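Long-range contacts in vacuolar aminopeptidase 1 (Saccharomyces cerevisiae, PDB 5JGF), which removes amino acids, preferably neutral or hydrophobic ones, from the N-termini of peptides and proteins in the yeast vacuole as a zinc-dependent dodecameric aminopeptidase: residues D[204-214]-D[229-237]; D[20-30]-D[151-159]. All coordinates share one frame; numbering follows the deposited sequence.

Contact 1. Residues D[204-214]-D[229-237]; sequences DEKKSPLFGKH and EVSELIQMD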
loop_
_atom_site.group_PDB
_atom_site.type_symbol
_atom_site.label_atom_id
_atom_site.label_comp_id
_atom_site.label_asym_id
_atom_site.label_seq_id
_atom_site.Cartn_x
_atom_site.Cartn_y
_atom_site.Cartn_z
ATOM N N ASP D 204 56.233 -21.205 20.933
ATOM C CA ASP D 204 56.080 -22.341 20.035
ATOM C C ASP D 204 54.723 -22.312 19.330
ATOM O O ASP D 204 54.638 -22.534 18.120
ATOM C CB ASP D 204 56.227 -23.654 20.807
ATOM C CG ASP D 204 56.492 -24.837 19.894
ATOM O OD1 ASP D 204 55.734 -25.831 19.953
ATOM O OD2 ASP D 204 57.467 -24.774 19.114
ATOM N N GLU D 205 53.665 -22.039 20.089
ATOM C CA GLU D 205 52.318 -21.988 19.528
ATOM C C GLU D 205 52.220 -20.938 18.424
ATOM O O GLU D 205 51.507 -21.128 17.438
ATOM C CB GLU D 205 51.297 -21.687 20.629
ATOM C CG GLU D 205 51.251 -22.738 21.730
ATOM C CD GLU D 205 50.396 -22.319 22.910
ATOM O OE1 GLU D 205 50.448 -21.129 23.285
ATOM O OE2 GLU D 205 49.686 -23.176 23.476
ATOM N N LYS D 206 52.950 -19.838 18.588
ATOM C CA LYS D 206 52.940 -18.758 17.608
ATOM C C LYS D 206 53.590 -19.170 16.294
ATOM O O LYS D 206 53.520 -18.441 15.307
ATOM C CB LYS D 206 53.660 -17.527 18.161
ATOM C CG LYS D 206 53.015 -16.925 19.394
ATOM C CD LYS D 206 53.838 -15.756 19.906
ATOM C CE LYS D 206 53.254 -15.177 21.181
ATOM N NZ LYS D 206 54.098 -14.066 21.710
ATOM N N LYS D 207 54.225 -20.337 16.283
ATOM C CA LYS D 207 54.879 -20.828 15.078
ATOM C C LYS D 207 53.882 -21.448 14.107
ATOM O O LYS D 207 54.182 -21.639 12.929
ATOM C CB LYS D 207 55.954 -21.858 15.440
ATOM C CG LYS D 207 57.113 -21.281 16.242
ATOM C CD LYS D 207 58.155 -22.348 16.548
ATOM C CE LYS D 207 59.331 -21.759 17.307
ATOM N NZ LYS D 207 60.331 -22.817 17.650
ATOM N N SER D 208 52.691 -21.759 14.603
ATOM C CA SER D 208 51.661 -22.361 13.767
ATOM C C SER D 208 51.129 -21.387 12.727
ATOM O O SER D 208 50.883 -20.222 13.025
ATOM C CB SER D 208 50.490 -22.850 14.626
ATOM O OG SER D 208 49.407 -23.272 13.810
ATOM N N PRO D 209 50.964 -21.851 11.482
ATOM C CA PRO D 209 50.444 -20.981 10.427
ATOM C C PRO D 209 49.025 -20.540 10.782
ATOM O O PRO D 209 48.485 -19.605 10.192
ATOM C CB PRO D 209 50.472 -21.883 9.195
ATOM C CG PRO D 209 51.655 -22.766 9.457
ATOM C CD PRO D 209 51.471 -23.116 10.919
ATOM N N LEU D 210 48.427 -21.222 11.755
ATOM C CA LEU D 210 47.069 -20.904 12.180
ATOM C C LEU D 210 46.984 -19.954 13.366
ATOM O O LEU D 210 45.891 -19.522 13.735
ATOM C CB LEU D 210 46.300 -22.186 12.507
ATOM C CG LEU D 210 46.008 -23.099 11.313
ATOM C CD1 LEU D 210 45.181 -24.287 11.766
ATOM C CD2 LEU D 210 45.272 -22.315 10.237
ATOM N N PHE D 211 48.116 -19.627 13.979
ATOM C CA PHE D 211 48.063 -18.716 15.113
ATOM C C PHE D 211 47.461 -17.391 14.664
ATOM O O PHE D 211 47.872 -16.823 13.654
ATOM C CB PHE D 211 49.450 -18.474 15.709
ATOM C CG PHE D 211 49.444 -17.493 16.845
ATOM C CD1 PHE D 211 49.730 -16.150 16.625
ATOM C CD2 PHE D 211 49.086 -17.899 18.126
ATOM C CE1 PHE D 211 49.656 -15.224 17.663
ATOM C CE2 PHE D 211 49.008 -16.980 19.172
ATOM C CZ PHE D 211 49.293 -15.642 18.940
ATOM N N GLY D 212 46.480 -16.906 15.414
ATOM C CA GLY D 212 45.843 -15.654 15.059
ATOM C C GLY D 212 44.607 -15.852 14.202
ATOM O O GLY D 212 43.715 -15.003 14.200
ATOM N N LYS D 213 44.544 -16.969 13.478
ATOM C CA LYS D 213 43.396 -17.253 12.619
ATOM C C LYS D 213 42.247 -17.875 13.410
ATOM O O LYS D 213 41.088 -17.815 13.000
ATOM C CB LYS D 213 43.802 -18.188 11.477
ATOM C CG LYS D 213 44.740 -17.558 10.456
ATOM C CD LYS D 213 44.914 -18.465 9.248
ATOM C CE LYS D 213 45.700 -17.782 8.135
ATOM N NZ LYS D 213 47.064 -17.378 8.571
ATOM N N HIS D 214 42.587 -18.477 14.543
ATOM C CA HIS D 214 41.616 -19.109 15.426
ATOM C C HIS D 214 42.117 -18.833 16.836
ATOM O O HIS D 214 43.324 -18.820 17.062
ATOM C CB HIS D 214 41.576 -20.617 15.179
ATOM C CG HIS D 214 41.308 -20.986 13.754
ATOM N ND1 HIS D 214 40.072 -20.832 13.165
ATOM C CD2 HIS D 214 42.126 -21.472 12.791
ATOM C CE1 HIS D 214 40.140 -21.208 11.899
ATOM N NE2 HIS D 214 41.375 -21.601 11.648
ATOM N N GLU D 229 51.024 -30.984 18.463
ATOM C CA GLU D 229 51.332 -29.687 19.050
ATOM C C GLU D 229 50.670 -28.587 18.225
ATOM O O GLU D 229 50.478 -28.743 17.020
ATOM C CB GLU D 229 52.846 -29.457 19.079
ATOM C CG GLU D 229 53.626 -30.490 19.877
ATOM C CD GLU D 229 53.156 -30.591 21.313
ATOM O OE1 GLU D 229 53.072 -29.543 21.988
ATOM O OE2 GLU D 229 52.875 -31.719 21.770
ATOM N N VAL D 230 50.321 -27.481 18.875
ATOM C CA VAL D 230 49.692 -26.361 18.181
ATOM C C VAL D 230 50.574 -25.876 17.027
ATOM O O VAL D 230 50.077 -25.580 15.941
ATOM C CB VAL D 230 49.415 -25.181 19.151
ATOM C CG1 VAL D 230 48.962 -23.950 18.370
ATOM C CG2 VAL D 230 48.337 -25.577 20.157
ATOM N N SER D 231 51.881 -25.805 17.263
ATOM C CA SER D 231 52.819 -25.353 16.238
ATOM C C SER D 231 52.758 -26.215 14.980
ATOM O O SER D 231 53.112 -25.765 13.889
ATOM C CB SER D 231 54.249 -25.372 16.783
ATOM O OG SER D 231 54.644 -26.692 17.123
ATOM N N GLU D 232 52.298 -27.451 15.134
ATOM C CA GLU D 232 52.217 -28.376 14.013
ATOM C C GLU D 232 50.954 -28.236 13.163
ATOM O O GLU D 232 50.883 -28.781 12.063
ATOM C CB GLU D 232 52.355 -29.810 14.530
ATOM C CG GLU D 232 53.612 -30.008 15.373
ATOM C CD GLU D 232 53.756 -31.418 15.913
ATOM O OE1 GLU D 232 52.813 -31.911 16.565
ATOM O OE2 GLU D 232 54.823 -32.030 15.692
ATOM N N LEU D 233 49.963 -27.504 13.663
ATOM C CA LEU D 233 48.720 -27.310 12.917
ATOM C C LEU D 233 48.929 -26.354 11.743
ATOM O O LEU D 233 49.439 -25.247 11.925
ATOM C CB LEU D 233 47.631 -26.751 13.835
ATOM C CG LEU D 233 47.231 -27.573 15.065
ATOM C CD1 LEU D 233 46.196 -26.794 15.866
ATOM C CD2 LEU D 233 46.674 -28.927 14.642
ATOM N N ILE D 234 48.534 -26.781 10.543
ATOM C CA ILE D 234 48.675 -25.954 9.342
ATOM C C ILE D 234 47.349 -25.479 8.747
ATOM O O ILE D 234 47.274 -24.379 8.202
ATOM C CB ILE D 234 49.475 -26.695 8.241
ATOM C CG1 ILE D 234 50.966 -26.440 8.441
ATOM C CG2 ILE D 234 49.063 -26.225 6.857
ATOM C CD1 ILE D 234 51.690 -27.611 8.999
ATOM N N GLN D 235 46.318 -26.314 8.833
ATOM C CA GLN D 235 44.991 -25.970 8.318
ATOM C C GLN D 235 43.937 -26.901 8.897
ATOM O O GLN D 235 44.261 -27.925 9.498
ATOM C CB GLN D 235 44.946 -26.063 6.787
ATOM C CG GLN D 235 45.054 -24.722 6.062
ATOM C CD GLN D 235 44.087 -23.683 6.606
ATOM O OE1 GLN D 235 43.016 -24.020 7.116
ATOM N NE2 GLN D 235 44.455 -22.411 6.492
ATOM N N MET D 236 42.671 -26.539 8.722
ATOM C CA MET D 236 41.587 -27.368 9.225
ATOM C C MET D 236 40.262 -27.089 8.537
ATOM O O MET D 236 40.025 -25.996 8.027
ATOM C CB MET D 236 41.441 -27.200 10.740
ATOM C CG MET D 236 41.474 -25.771 11.224
ATOM S SD MET D 236 41.430 -25.668 13.034
ATOM C CE MET D 236 40.090 -24.518 13.220
ATOM N N ASP D 237 39.416 -28.112 8.513
ATOM C CA ASP D 237 38.089 -28.053 7.910
ATOM C C ASP D 237 37.195 -28.670 8.977
ATOM O O ASP D 237 37.023 -29.888 9.027
ATOM C CB ASP D 237 38.061 -28.893 6.628
ATOM C CG ASP D 237 36.714 -28.858 5.925
ATOM O OD1 ASP D 237 35.766 -28.252 6.465
ATOM O OD2 ASP D 237 36.604 -29.451 4.828
HETATM O O HOH W 1 53.043 -25.671 20.244
HETATM O O HOH W 2 41.401 -22.567 8.982
#
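Ser208 and Leu233 form the clearest polar link between the loop 204-214 and the start of strand 233-242. Ser208 OG, anti to its own backbone nitrogen (chi1 172°), donates to Leu233 O over 2.7 Å, approaching 24° out of the carbonyl plane. The second polar link is wetter: one water donates to Asp204 OD1 and accepts from Ser231 N, while Ser231 OG lies 3.2 Å from Asp204 OD1 in a less certain bond. Replacing Asp204 with an alanine would remove the acceptor of this water and is likely to leave its bridge to Ser231 N without an anchor.

Apolar contacts continue along the strand. Pro209 CG touches Ile234 CG1 at 3.9 Å. Ile234 and Gln235 both face Leu139 in a classic beta bulge of the six-stranded antiparallel sheet, and the branches of Leu210 spread over their backbone, CD1 also reaching Met236 CG at 4.0 Å. Leu219 of helix 216-226 also packs on Leu210 and His214.

The aromatic contact is a CH-pi interaction. Met236 CE sits 3.5 Å from the centroid of the His214 ring, only 6° off its normal. At the ring edge a water joins His214 NE2 to Gln235 OE1, and Ser103 bonds to ND1.

Hydroxyl and water bonds thus hold the 3-10 segment 230-232 and the first strand residue, whereas the contacts at 234-236 are mainly apolar, with one water bridge, beside a second subunit whose Glu390 bonds to Gln235.

Contact 2. Residues D[20-30]-D[151-159]; sequences YKNPTTYHVVS and ALVDSTPLP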
loop_
_atom_site.group_PDB
_atom_site.type_symbol
_atom_site.label_atom_id
_atom_site.label_comp_id
_atom_site.label_asym_id
_atom_site.label_seq_id
_atom_site.Cartn_x
_atom_site.Cartn_y
_atom_site.Cartn_z
ATOM N N TYR D 20 26.010 -40.973 15.322
ATOM C CA TYR D 20 26.578 -40.346 16.512
ATOM C C TYR D 20 28.108 -40.353 16.550
ATOM O O TYR D 20 28.732 -39.369 16.945
ATOM C CB TYR D 20 26.031 -41.049 17.760
ATOM C CG TYR D 20 26.453 -40.434 19.077
ATOM C CD1 TYR D 20 26.065 -39.137 19.422
ATOM C CD2 TYR D 20 27.209 -41.161 19.995
ATOM C CE1 TYR D 20 26.416 -38.582 20.649
ATOM C CE2 TYR D 20 27.569 -40.615 21.227
ATOM C CZ TYR D 20 27.168 -39.328 21.548
ATOM O OH TYR D 20 27.508 -38.792 22.769
ATOM N N LYS D 21 28.714 -41.458 16.131
ATOM C CA LYS D 21 30.169 -41.567 16.161
ATOM C C LYS D 21 30.902 -40.997 14.954
ATOM O O LYS D 21 32.123 -40.881 14.976
ATOM C CB LYS D 21 30.571 -43.033 16.356
ATOM C CG LYS D 21 30.170 -43.596 17.710
ATOM C CD LYS D 21 30.456 -45.088 17.802
ATOM C CE LYS D 21 30.100 -45.636 19.178
ATOM N NZ LYS D 21 30.301 -47.112 19.251
ATOM N N ASN D 22 30.165 -40.628 13.910
ATOM C CA ASN D 22 30.776 -40.088 12.695
ATOM C C ASN D 22 29.989 -38.859 12.233
ATOM O O ASN D 22 29.298 -38.890 11.219
ATOM C CB ASN D 22 30.768 -41.173 11.620
ATOM C CG ASN D 22 31.462 -42.438 12.082
ATOM O OD1 ASN D 22 32.688 -42.520 12.072
ATOM N ND2 ASN D 22 30.680 -43.419 12.526
ATOM N N PRO D 23 30.119 -37.751 12.972
ATOM C CA PRO D 23 29.435 -36.480 12.707
ATOM C C PRO D 23 29.718 -35.735 11.409
ATOM O O PRO D 23 28.820 -35.093 10.865
ATOM C CB PRO D 23 29.788 -35.648 13.936
ATOM C CG PRO D 23 31.181 -36.116 14.245
ATOM C CD PRO D 23 31.045 -37.615 14.112
ATOM N N THR D 24 30.953 -35.799 10.916
ATOM C CA THR D 24 31.291 -35.092 9.682
ATOM C C THR D 24 31.456 -36.037 8.497
ATOM O O THR D 24 31.587 -37.251 8.667
ATOM C CB THR D 24 32.596 -34.288 9.834
ATOM O OG1 THR D 24 33.716 -35.184 9.813
ATOM C CG2 THR D 24 32.594 -33.517 11.153
ATOM N N THR D 25 31.447 -35.474 7.295
ATOM C CA THR D 25 31.604 -36.276 6.088
ATOM C C THR D 25 32.910 -37.073 6.164
ATOM O O THR D 25 32.960 -38.242 5.772
ATOM C CB THR D 25 31.607 -35.380 4.838
ATOM O OG1 THR D 25 30.425 -34.565 4.840
ATOM C CG2 THR D 25 31.615 -36.230 3.570
ATOM N N TYR D 26 33.960 -36.444 6.683
ATOM C CA TYR D 26 35.251 -37.119 6.826
ATOM C C TYR D 26 35.133 -38.383 7.672
ATOM O O TYR D 26 35.685 -39.424 7.312
ATOM C CB TYR D 26 36.279 -36.189 7.472
ATOM C CG TYR D 26 36.673 -35.015 6.610
ATOM C CD1 TYR D 26 37.408 -35.200 5.438
ATOM C CD2 TYR D 26 36.314 -33.716 6.966
ATOM C CE1 TYR D 26 37.779 -34.116 4.642
ATOM C CE2 TYR D 26 36.678 -32.627 6.177
ATOM C CZ TYR D 26 37.408 -32.833 5.021
ATOM O OH TYR D 26 37.761 -31.758 4.236
ATOM N N HIS D 27 34.423 -38.292 8.798
ATOM C CA HIS D 27 34.253 -39.452 9.679
ATOM C C HIS D 27 33.451 -40.542 8.990
ATOM O O HIS D 27 33.772 -41.724 9.105
ATOM C CB HIS D 27 33.529 -39.078 10.984
ATOM C CG HIS D 27 34.319 -38.183 11.888
ATOM N ND1 HIS D 27 34.234 -36.809 11.835
ATOM C CD2 HIS D 27 35.214 -38.468 12.863
ATOM C CE1 HIS D 27 35.044 -36.284 12.738
ATOM N NE2 HIS D 27 35.651 -37.270 13.376
ATOM N N VAL D 28 32.396 -40.143 8.285
ATOM C CA VAL D 28 31.536 -41.091 7.581
ATOM C C VAL D 28 32.309 -41.913 6.554
ATOM O O VAL D 28 32.168 -43.135 6.488
ATOM C CB VAL D 28 30.365 -40.362 6.884
ATOM C CG1 VAL D 28 29.593 -41.329 5.992
ATOM C CG2 VAL D 28 29.431 -39.770 7.938
ATOM N N VAL D 29 33.113 -41.235 5.745
ATOM C CA VAL D 29 33.922 -41.915 4.743
ATOM C C VAL D 29 34.935 -42.832 5.427
ATOM O O VAL D 29 35.129 -43.969 5.000
ATOM C CB VAL D 29 34.654 -40.897 3.844
ATOM C CG1 VAL D 29 35.685 -41.608 2.978
ATOM C CG2 VAL D 29 33.644 -40.165 2.963
ATOM N N SER D 30 35.555 -42.343 6.500
ATOM C CA SER D 30 36.543 -43.112 7.250
ATOM C C SER D 30 35.883 -44.345 7.821
ATOM O O SER D 30 36.480 -45.411 7.842
ATOM C CB SER D 30 37.119 -42.259 8.381
ATOM O OG SER D 30 38.180 -42.923 9.031
ATOM N N ALA D 151 44.406 -35.654 10.360
ATOM C CA ALA D 151 43.863 -36.250 11.565
ATOM C C ALA D 151 42.419 -35.800 11.689
ATOM O O ALA D 151 42.073 -34.687 11.291
ATOM C CB ALA D 151 44.658 -35.799 12.783
ATOM N N LEU D 152 41.578 -36.676 12.221
ATOM C CA LEU D 152 40.172 -36.353 12.417
ATOM C C LEU D 152 39.935 -36.153 13.904
ATOM O O LEU D 152 40.451 -36.913 14.729
ATOM C CB LEU D 152 39.292 -37.490 11.896
ATOM C CG LEU D 152 38.627 -37.308 10.526
ATOM C CD1 LEU D 152 39.561 -36.624 9.533
ATOM C CD2 LEU D 152 38.189 -38.667 10.026
ATOM N N VAL D 153 39.169 -35.122 14.246
ATOM C CA VAL D 153 38.858 -34.833 15.641
ATOM C C VAL D 153 37.348 -34.734 15.831
ATOM O O VAL D 153 36.607 -34.520 14.872
ATOM C CB VAL D 153 39.540 -33.530 16.107
ATOM C CG1 VAL D 153 41.056 -33.711 16.094
ATOM C CG2 VAL D 153 39.140 -32.372 15.197
ATOM N N ASP D 154 36.899 -34.893 17.071
ATOM C CA ASP D 154 35.476 -34.864 17.385
ATOM C C ASP D 154 35.320 -34.593 18.879
ATOM O O ASP D 154 35.808 -35.364 19.705
ATOM C CB ASP D 154 34.872 -36.220 17.017
ATOM C CG ASP D 154 33.404 -36.329 17.361
ATOM O OD1 ASP D 154 32.865 -37.454 17.264
ATOM O OD2 ASP D 154 32.788 -35.305 17.718
ATOM N N SER D 155 34.639 -33.506 19.229
ATOM C CA SER D 155 34.458 -33.146 20.636
ATOM C C SER D 155 33.392 -33.961 21.359
ATOM O O SER D 155 33.353 -33.978 22.588
ATOM C CB SER D 155 34.118 -31.655 20.766
ATOM O OG SER D 155 32.797 -31.390 20.321
ATOM N N THR D 156 32.523 -34.624 20.599
ATOM C CA THR D 156 31.449 -35.426 21.183
ATOM C C THR D 156 31.973 -36.244 22.363
ATOM O O THR D 156 33.020 -36.878 22.265
ATOM C CB THR D 156 30.859 -36.389 20.134
ATOM O OG1 THR D 156 30.463 -35.641 18.976
ATOM C CG2 THR D 156 29.648 -37.123 20.697
ATOM N N PRO D 157 31.232 -36.273 23.485
ATOM C CA PRO D 157 29.938 -35.644 23.775
ATOM C C PRO D 157 29.954 -34.174 24.199
ATOM O O PRO D 157 28.902 -33.605 24.481
ATOM C CB PRO D 157 29.388 -36.526 24.880
ATOM C CG PRO D 157 30.629 -36.767 25.702
ATOM C CD PRO D 157 31.667 -37.099 24.632
ATOM N N LEU D 158 31.125 -33.555 24.255
ATOM C CA LEU D 158 31.188 -32.159 24.676
ATOM C C LEU D 158 30.642 -31.172 23.649
ATOM O O LEU D 158 31.150 -31.083 22.531
ATOM C CB LEU D 158 32.631 -31.755 25.016
ATOM C CG LEU D 158 32.813 -30.278 25.405
ATOM C CD1 LEU D 158 32.093 -30.001 26.722
ATOM C CD2 LEU D 158 34.288 -29.941 25.533
ATOM N N PRO D 159 29.575 -30.438 24.008
ATOM C CA PRO D 159 29.021 -29.457 23.072
ATOM C C PRO D 159 29.778 -28.162 23.365
ATOM O O PRO D 159 29.520 -27.495 24.369
ATOM C CB PRO D 159 27.549 -29.393 23.465
ATOM C CG PRO D 159 27.589 -29.611 24.945
ATOM C CD PRO D 159 28.649 -30.686 25.131
HETATM O O HOH W 3 28.319 -36.669 17.327
HETATM O O HOH W 4 31.130 -39.024 18.283
HETATM O O HOH W 5 34.448 -39.682 16.470
#
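Asp154 OD2, in the carboxylate that lies against the Pro23 ring, is gripped twice by Thr156. The hydroxyl OG1 of Thr156 donates to it at 2.7 Å on the syn side, and Thr156 N reaches it at 3.0 Å from above the carboxylate plane, which makes an Asx turn on the segment 151-159, near strand 149-154 of the six-stranded antiparallel sheet. This double hold fixes the carboxylate's rotation and leaves OD1 pointing to the first segment, 3.6 Å from Pro23 CD. There a water bridges Asp154 OD1 to Tyr20 O, and another joins Tyr20 O to Thr156 OG1, linking the end of helix 7-21 to the turn through solvent.

The helical segment 25-30 runs at 115° to strand segment 151-154 and meets it chiefly through His27. With CG beside the backbone nitrogen (chi1 -68°), the imidazole lies between Leu152, whose CG is 4.2 Å from the ring centroid over one face, and Pro23 CD over the other. Its edge meets the strand backbone, CE1 lying 3.2 Å from Val153 O. Thr24, the N-cap residue, holds the ring at ND1: its OG1 and His27 ND1 share a hydrogen bond of 2.6 Å. Leu152 also wedges against Tyr26, CD1 resting on CB, while the Tyr26 hydroxyl turns to Asp237, its probable partner.

The methyl CG2 of the same Thr156 approaches the Tyr20 ring obliquely, and Tyr20 OH ends 3.6 Å from CB of Pro157, which follows a cis peptide bond.

In the fold
Both contacts lean on the six-stranded antiparallel sheet, contact 1 on strand 233-242 and contact 2 on strand 149-154, outermost within this chain, with strand 132-140 between them. The centre of contact 1 lies about 29 Å from the centre of the chain, yet more of its touching residues are buried. The centre of contact 2, about 13 Å from that of the chain, joins the N-terminal helices to the sheet and relies more on bridging waters and an imidazole at the strand backbone. Both border other subunits, contact 1 through more residues of the second. Helix 216-226 packs on both. They meet where Asp237 OD2 and Tyr26 OH, 2.6 Å apart, probably share a hydrogen bond.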